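Side-chain contacts in pyruvate kinase (Cryptosporidium parvum, PDB 4DRS), which probably catalyses the last step of glycolysis, the transfer of a phosphoryl group from phosphoenolpyruvate to ADP to give pyruvate and ATP: residues Asn338-Ala343 / Val375-Arg380; Ile428-Ile431 / Thr437-Leu440. All coordinates share one frame; numbering follows the deposited sequence.

Contact 1 (Asn338-Ala343 / Val375-Arg380)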
ATOM      1  N   ASN A 338     -31.292  34.269   2.336  1.00109.13           N
ATOM      2  CA  ASN A 338     -30.987  33.843   3.706  1.00107.31           C
ATOM      3  C   ASN A 338     -29.981  32.693   3.785  1.00102.19           C
ATOM      4  O   ASN A 338     -29.177  32.622   4.716  1.00100.07           O
ATOM      5  CB  ASN A 338     -32.285  33.455   4.430  1.00113.41           C
ATOM      6  CG  ASN A 338     -32.051  32.998   5.859  1.00115.19           C
ATOM      7  OD1 ASN A 338     -31.484  33.727   6.675  1.00117.49           O
ATOM      8  ND2 ASN A 338     -32.494  31.787   6.171  1.00115.92           N
ATOM      9  N   ARG A 339     -30.038  31.797   2.803  1.00100.55           N
ATOM     10  CA  ARG A 339     -29.171  30.625   2.773  1.00 97.42           C
ATOM     11  C   ARG A 339     -28.775  30.283   1.329  1.00 93.29           C
ATOM     12  O   ARG A 339     -29.479  30.669   0.388  1.00 92.95           O
ATOM     13  CB  ARG A 339     -29.872  29.449   3.457  1.00101.51           C
ATOM     14  CG  ARG A 339     -29.019  28.738   4.501  1.00100.99           C
ATOM     15  CD  ARG A 339     -29.848  27.781   5.339  1.00104.59           C
ATOM     16  NE  ARG A 339     -30.458  26.731   4.525  1.00105.01           N
ATOM     17  CZ  ARG A 339     -31.451  25.943   4.929  1.00107.43           C
ATOM     18  NH1 ARG A 339     -31.961  26.070   6.148  1.00111.15           N
ATOM     19  NH2 ARG A 339     -31.932  25.017   4.112  1.00107.52           N
ATOM     20  N   PRO A 340     -27.650  29.559   1.144  1.00 89.05           N
ATOM     21  CA  PRO A 340     -27.183  29.313  -0.213  1.00 86.38           C
ATOM     22  C   PRO A 340     -27.842  28.090  -0.839  1.00 86.16           C
ATOM     23  O   PRO A 340     -28.722  27.468  -0.231  1.00 86.06           O
ATOM     24  CB  PRO A 340     -25.696  29.042  -0.007  1.00 84.56           C
ATOM     25  CG  PRO A 340     -25.643  28.354   1.314  1.00 84.13           C
ATOM     26  CD  PRO A 340     -26.790  28.882   2.136  1.00 86.97           C
ATOM     27  N   THR A 341     -27.412  27.754  -2.050  1.00 83.21           N
ATOM     28  CA  THR A 341     -27.846  26.528  -2.700  1.00 81.81           C
ATOM     29  C   THR A 341     -26.752  25.475  -2.574  1.00 76.59           C
ATOM     30  O   THR A 341     -25.616  25.793  -2.215  1.00 72.61           O
ATOM     31  CB  THR A 341     -28.212  26.763  -4.176  1.00 85.93           C
ATOM     32  OG1 THR A 341     -27.096  27.345  -4.862  1.00 86.43           O
ATOM     33  CG2 THR A 341     -29.430  27.685  -4.284  1.00 88.05           C
ATOM     34  N   ARG A 342     -27.114  24.227  -2.860  1.00 76.68           N
ATOM     35  CA  ARG A 342     -26.204  23.087  -2.761  1.00 76.98           C
ATOM     36  C   ARG A 342     -24.854  23.304  -3.445  1.00 75.47           C
ATOM     37  O   ARG A 342     -23.809  23.050  -2.841  1.00 74.68           O
ATOM     38  CB  ARG A 342     -26.875  21.831  -3.318  1.00 81.39           C
ATOM     39  CG  ARG A 342     -27.744  21.103  -2.310  1.00 84.03           C
ATOM     40  CD  ARG A 342     -28.849  20.323  -3.006  1.00 87.02           C
ATOM     41  NE  ARG A 342     -29.681  19.572  -2.068  1.00 89.54           N
ATOM     42  CZ  ARG A 342     -30.627  20.106  -1.294  1.00 91.10           C
ATOM     43  NH1 ARG A 342     -30.874  21.413  -1.324  1.00 90.86           N
ATOM     44  NH2 ARG A 342     -31.329  19.325  -0.481  1.00 91.37           N
ATOM     45  N   ALA A 343     -24.888  23.781  -4.691  1.00 74.91           N
ATOM     46  CA  ALA A 343     -23.687  23.967  -5.512  1.00 74.37           C
ATOM     47  C   ALA A 343     -22.616  24.816  -4.826  1.00 71.42           C
ATOM     48  O   ALA A 343     -21.418  24.560  -4.970  1.00 71.20           O
ATOM     49  CB  ALA A 343     -24.058  24.564  -6.862  1.00 76.82           C
ATOM     50  N   VAL A 375     -21.145  33.472   6.595  1.00 55.54           N
ATOM     51  CA  VAL A 375     -19.978  33.038   7.360  1.00 53.39           C
ATOM     52  C   VAL A 375     -20.299  31.794   8.179  1.00 52.65           C
ATOM     53  O   VAL A 375     -19.540  30.822   8.173  1.00 51.47           O
ATOM     54  CB  VAL A 375     -19.470  34.143   8.309  1.00 53.29           C
ATOM     55  CG1 VAL A 375     -18.191  33.710   9.011  1.00 52.15           C
ATOM     56  CG2 VAL A 375     -19.230  35.431   7.549  1.00 55.04           C
ATOM     57  N   ASN A 376     -21.430  31.838   8.873  1.00 52.91           N
ATOM     58  CA  ASN A 376     -21.853  30.755   9.743  1.00 53.47           C
ATOM     59  C   ASN A 376     -22.078  29.452   8.973  1.00 51.96           C
ATOM     60  O   ASN A 376     -21.628  28.385   9.392  1.00 49.63           O
ATOM     61  CB  ASN A 376     -23.106  31.168  10.516  1.00 56.03           C
ATOM     62  CG  ASN A 376     -23.415  30.226  11.655  1.00 57.60           C
ATOM     63  OD1 ASN A 376     -24.096  29.216  11.472  1.00 58.86           O
ATOM     64  ND2 ASN A 376     -22.912  30.548  12.840  1.00 58.89           N
ATOM     65  N   VAL A 377     -22.766  29.561   7.842  1.00 51.87           N
ATOM     66  CA  VAL A 377     -22.945  28.452   6.908  1.00 52.89           C
ATOM     67  C   VAL A 377     -21.589  27.908   6.419  1.00 51.11           C
ATOM     68  O   VAL A 377     -21.324  26.704   6.517  1.00 49.52           O
ATOM     69  CB  VAL A 377     -23.847  28.885   5.722  1.00 54.62           C
ATOM     70  CG1 VAL A 377     -23.671  27.978   4.508  1.00 53.98           C
ATOM     71  CG2 VAL A 377     -25.306  28.930   6.160  1.00 56.39           C
ATOM     72  N   MET A 378     -20.737  28.804   5.923  1.00 50.23           N
ATOM     73  CA  MET A 378     -19.423  28.431   5.400  1.00 50.69           C
ATOM     74  C   MET A 378     -18.596  27.696   6.455  1.00 48.09           C
ATOM     75  O   MET A 378     -17.951  26.688   6.158  1.00 45.66           O
ATOM     76  CB  MET A 378     -18.675  29.667   4.878  1.00 54.15           C
ATOM     77  CG  MET A 378     -17.504  29.341   3.957  1.00 58.89           C
ATOM     78  SD  MET A 378     -16.939  30.696   2.894  1.00 67.76           S
ATOM     79  CE  MET A 378     -15.992  31.681   4.051  1.00 62.19           C
ATOM     80  N   SER A 379     -18.644  28.201   7.686  1.00 46.73           N
ATOM     81  CA  SER A 379     -17.927  27.613   8.811  1.00 46.40           C
ATOM     82  C   SER A 379     -18.356  26.171   9.095  1.00 46.59           C
ATOM     83  O   SER A 379     -17.512  25.289   9.272  1.00 45.86           O
ATOM     84  CB  SER A 379     -18.111  28.477  10.062  1.00 46.36           C
ATOM     85  OG  SER A 379     -17.441  27.914  11.171  1.00 46.88           O
ATOM     86  N   ARG A 380     -19.667  25.947   9.127  1.00 47.15           N
ATOM     87  CA  ARG A 380     -20.232  24.626   9.396  1.00 48.56           C
ATOM     88  C   ARG A 380     -19.889  23.642   8.276  1.00 46.44           C
ATOM     89  O   ARG A 380     -19.533  22.490   8.545  1.00 45.68           O
ATOM     90  CB  ARG A 380     -21.749  24.722   9.590  1.00 52.41           C
ATOM     91  CG  ARG A 380     -22.183  25.799  10.574  1.00 55.83           C
ATOM     92  CD  ARG A 380     -22.927  25.255  11.782  1.00 60.78           C
ATOM     93  NE  ARG A 380     -24.242  24.720  11.419  1.00 65.96           N
ATOM     94  CZ  ARG A 380     -25.303  25.454  11.072  1.00 68.53           C
ATOM     95  NH1 ARG A 380     -25.230  26.781  11.029  1.00 68.46           N
ATOM     96  NH2 ARG A 380     -26.445  24.852  10.761  1.00 68.50           N
TER

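Contact 2 (Ile428-Ile431 / Thr437-Leu440). With SO4 (sulfate ion), chain C.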
ATOM      1  N   ILE A 428      -1.748  19.483  19.696  1.00 39.24           N
ATOM      2  CA  ILE A 428      -0.329  19.700  19.463  1.00 37.95           C
ATOM      3  C   ILE A 428      -0.015  21.153  19.820  1.00 38.65           C
ATOM      4  O   ILE A 428      -0.469  22.081  19.144  1.00 38.58           O
ATOM      5  CB  ILE A 428       0.082  19.407  18.003  1.00 36.45           C
ATOM      6  CG1 ILE A 428      -0.290  17.967  17.617  1.00 36.21           C
ATOM      7  CG2 ILE A 428       1.575  19.649  17.813  1.00 35.26           C
ATOM      8  CD1 ILE A 428      -0.068  17.632  16.154  1.00 34.64           C
ATOM      9  N   ILE A 429       0.742  21.342  20.899  1.00 39.23           N
ATOM     10  CA  ILE A 429       1.110  22.677  21.362  1.00 39.92           C
ATOM     11  C   ILE A 429       2.537  23.000  20.933  1.00 41.14           C
ATOM     12  O   ILE A 429       3.453  22.210  21.168  1.00 42.00           O
ATOM     13  CB  ILE A 429       0.962  22.820  22.893  1.00 39.30           C
ATOM     14  CG1 ILE A 429      -0.452  22.437  23.329  1.00 39.58           C
ATOM     15  CG2 ILE A 429       1.287  24.242  23.339  1.00 39.31           C
ATOM     16  CD1 ILE A 429      -0.612  22.263  24.828  1.00 40.96           C
ATOM     17  N   THR A 430       2.717  24.155  20.295  1.00 41.59           N
ATOM     18  CA  THR A 430       4.040  24.575  19.844  1.00 43.52           C
ATOM     19  C   THR A 430       4.434  25.954  20.383  1.00 44.72           C
ATOM     20  O   THR A 430       3.700  26.929  20.227  1.00 45.35           O
ATOM     21  CB  THR A 430       4.188  24.502  18.302  1.00 43.57           C
ATOM     22  OG1 THR A 430       5.511  24.902  17.924  1.00 45.19           O
ATOM     23  CG2 THR A 430       3.170  25.392  17.590  1.00 42.78           C
ATOM     24  N   ILE A 431       5.581  26.014  21.046  1.00 45.81           N
ATOM     25  CA  ILE A 431       6.127  27.274  21.527  1.00 47.77           C
ATOM     26  C   ILE A 431       7.003  27.821  20.408  1.00 48.19           C
ATOM     27  O   ILE A 431       7.989  27.199  20.025  1.00 48.14           O
ATOM     28  CB  ILE A 431       6.939  27.088  22.832  1.00 49.21           C
ATOM     29  CG1 ILE A 431       6.045  26.542  23.953  1.00 50.07           C
ATOM     30  CG2 ILE A 431       7.586  28.395  23.266  1.00 49.24           C
ATOM     31  CD1 ILE A 431       6.801  26.094  25.190  1.00 51.35           C
ATOM     32  N   THR A 437       7.480  26.687  13.081  1.00 41.06           N
ATOM     33  CA  THR A 437       7.132  25.343  13.527  1.00 40.43           C
ATOM     34  C   THR A 437       5.620  25.098  13.428  1.00 38.88           C
ATOM     35  O   THR A 437       5.192  24.004  13.057  1.00 38.80           O
ATOM     36  CB  THR A 437       7.647  25.058  14.955  1.00 41.26           C
ATOM     37  OG1 THR A 437       9.072  25.202  14.981  1.00 43.43           O
ATOM     38  CG2 THR A 437       7.302  23.656  15.384  1.00 40.92           C
ATOM     39  N   ALA A 438       4.820  26.116  13.741  1.00 37.28           N
ATOM     40  CA  ALA A 438       3.366  26.008  13.628  1.00 35.69           C
ATOM     41  C   ALA A 438       2.924  25.818  12.170  1.00 34.44           C
ATOM     42  O   ALA A 438       2.019  25.041  11.891  1.00 34.24           O
ATOM     43  CB  ALA A 438       2.682  27.212  14.264  1.00 35.99           C
ATOM     44  N   ARG A 439       3.581  26.513  11.249  1.00 34.47           N
ATOM     45  CA  ARG A 439       3.339  26.339   9.814  1.00 34.88           C
ATOM     46  C   ARG A 439       3.745  24.946   9.317  1.00 34.68           C
ATOM     47  O   ARG A 439       3.052  24.347   8.492  1.00 34.78           O
ATOM     48  CB  ARG A 439       4.057  27.430   9.009  1.00 35.39           C
ATOM     49  CG  ARG A 439       3.265  28.730   8.908  1.00 36.78           C
ATOM     50  CD  ARG A 439       3.964  29.798   8.067  1.00 37.10           C
ATOM     51  NE  ARG A 439       5.083  30.402   8.787  1.00 37.58           N
ATOM     52  CZ  ARG A 439       4.978  31.412   9.650  1.00 37.79           C
ATOM     53  NH1 ARG A 439       3.795  31.965   9.913  1.00 37.33           N
ATOM     54  NH2 ARG A 439       6.066  31.873  10.255  1.00 37.03           N
ATOM     55  N   LEU A 440       4.863  24.437   9.832  1.00 34.52           N
ATOM     56  CA  LEU A 440       5.351  23.107   9.475  1.00 34.10           C
ATOM     57  C   LEU A 440       4.445  21.988   9.996  1.00 33.11           C
ATOM     58  O   LEU A 440       4.217  21.005   9.299  1.00 32.84           O
ATOM     59  CB  LEU A 440       6.791  22.908   9.954  1.00 34.37           C
ATOM     60  CG  LEU A 440       7.868  23.694   9.198  1.00 35.67           C
ATOM     61  CD1 LEU A 440       9.178  23.693   9.979  1.00 35.29           C
ATOM     62  CD2 LEU A 440       8.072  23.155   7.783  1.00 35.77           C
TER
HETATM   63  S   SO4 C 601      10.163  28.533  15.684  1.00 55.30           S
HETATM   64  O1  SO4 C 601      10.530  28.127  17.055  1.00 56.65           O
HETATM   65  O2  SO4 C 601       8.971  27.767  15.275  1.00 54.00           O
HETATM   66  O3  SO4 C 601       9.846  29.978  15.649  1.00 57.00           O
HETATM   67  O4  SO4 C 601      11.285  28.287  14.755  1.00 54.25           O

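Contact 1 (Asn338-Ala343 / Val375-Arg380)
Val377 has CG1 anti to its backbone N (chi1 160°) and CG2 anti to its carbonyl carbon, and this spreads its two methyls over two neighbouring residues, Pro340 and Arg339. CG1 meets the proline ring. It lies 3.8 Å from Pro340 CG and 4.0 Å from Pro340 CD, with the two side chains reaching toward each other. CG2 lies beside the aliphatic part of Arg339, 4.1 Å from Arg339 CG. These two side chains cross at about a right angle, and the arginine's touch is at CG. The Arg339 chain then bends at chi3 (61°), and its guanidinium goes to the second subunit, where NH2 makes a weak hydrogen bond to Gly298 O of that chain. No hydrogen bond joins the two segments; the contact is small and apolar and lies at the surface. Met345 of helix 342-354 packs on both Pro340 and Val377 and extends the patch. One turn along the helix from Val377, Arg380 forms a salt bridge through NE with Glu304 of the second subunit. The arrangement belongs to the outer helical layer of the TIM barrel, where the segment leading into helix 342-354 rests on helix 371-386 beside a subunit interface.

Contact 2 (Ile428-Ile431 / Thr437-Leu440)
A hydroxyl facing a methyl is the odd feature here: Thr430 OG1 lies 3.3 Å from Thr437 CG2, and no hydrogen bond joins the two threonines. Their side chains cross obliquely. Thr430 OG1 stands anti to its own backbone N (chi1 -179°), which turns the hydroxyl to Thr437 and leaves CG2 to pack on Ala438. That methyl lies 3.8 Å from Ala438 CB and 4.0 Å from Ala438 CA. The strand therefore meets the helix through both branches of one threonine. Thr437 gives its methyl to the strand, and its OG1 and backbone N to a sulfate ion. OG1 donates to sulfate O2 at 2.6 Å, and the backbone N of Thr437 donates to the same oxygen at 2.9 Å (N-H...O 154°). One sulfate oxygen is thus gripped twice by one residue. Thr432, Glu433 and Thr434 of the connecting loop also hydrogen-bond the ion, which probably came from the crystallisation liquor. Ala452 of strand 449-454 touches both Thr430 and Ala438, and Val506 touches both threonines, so the contact is buried. This is the strand-to-helix packing of a beta-alpha-beta unit in the C-terminal alpha/beta domain, with an anion position consistent with the effector phosphate site of related pyruvate kinases.

Overall arrangement
After helix 24-31 the chain builds seven barrel strands, 47-51 to 324-327, broken after the third by a small mixed sheet. Contact 1 then closes a loop of 31 residues that holds most of helix 342-354, the eighth barrel strand 358-361 and the start of helix 371-386. It ties the lead-in to the helix before that strand to the helix after it. The chain passes through helix 391-401 to helix 408-422, which packs on the elements of contact 2. Contact 2 closes a loop of five residues and ties the first strand of the alpha/beta sheet to the next helix. The loops neither nest nor cross. The centres of contacts 1 and 2 are 31 Å apart.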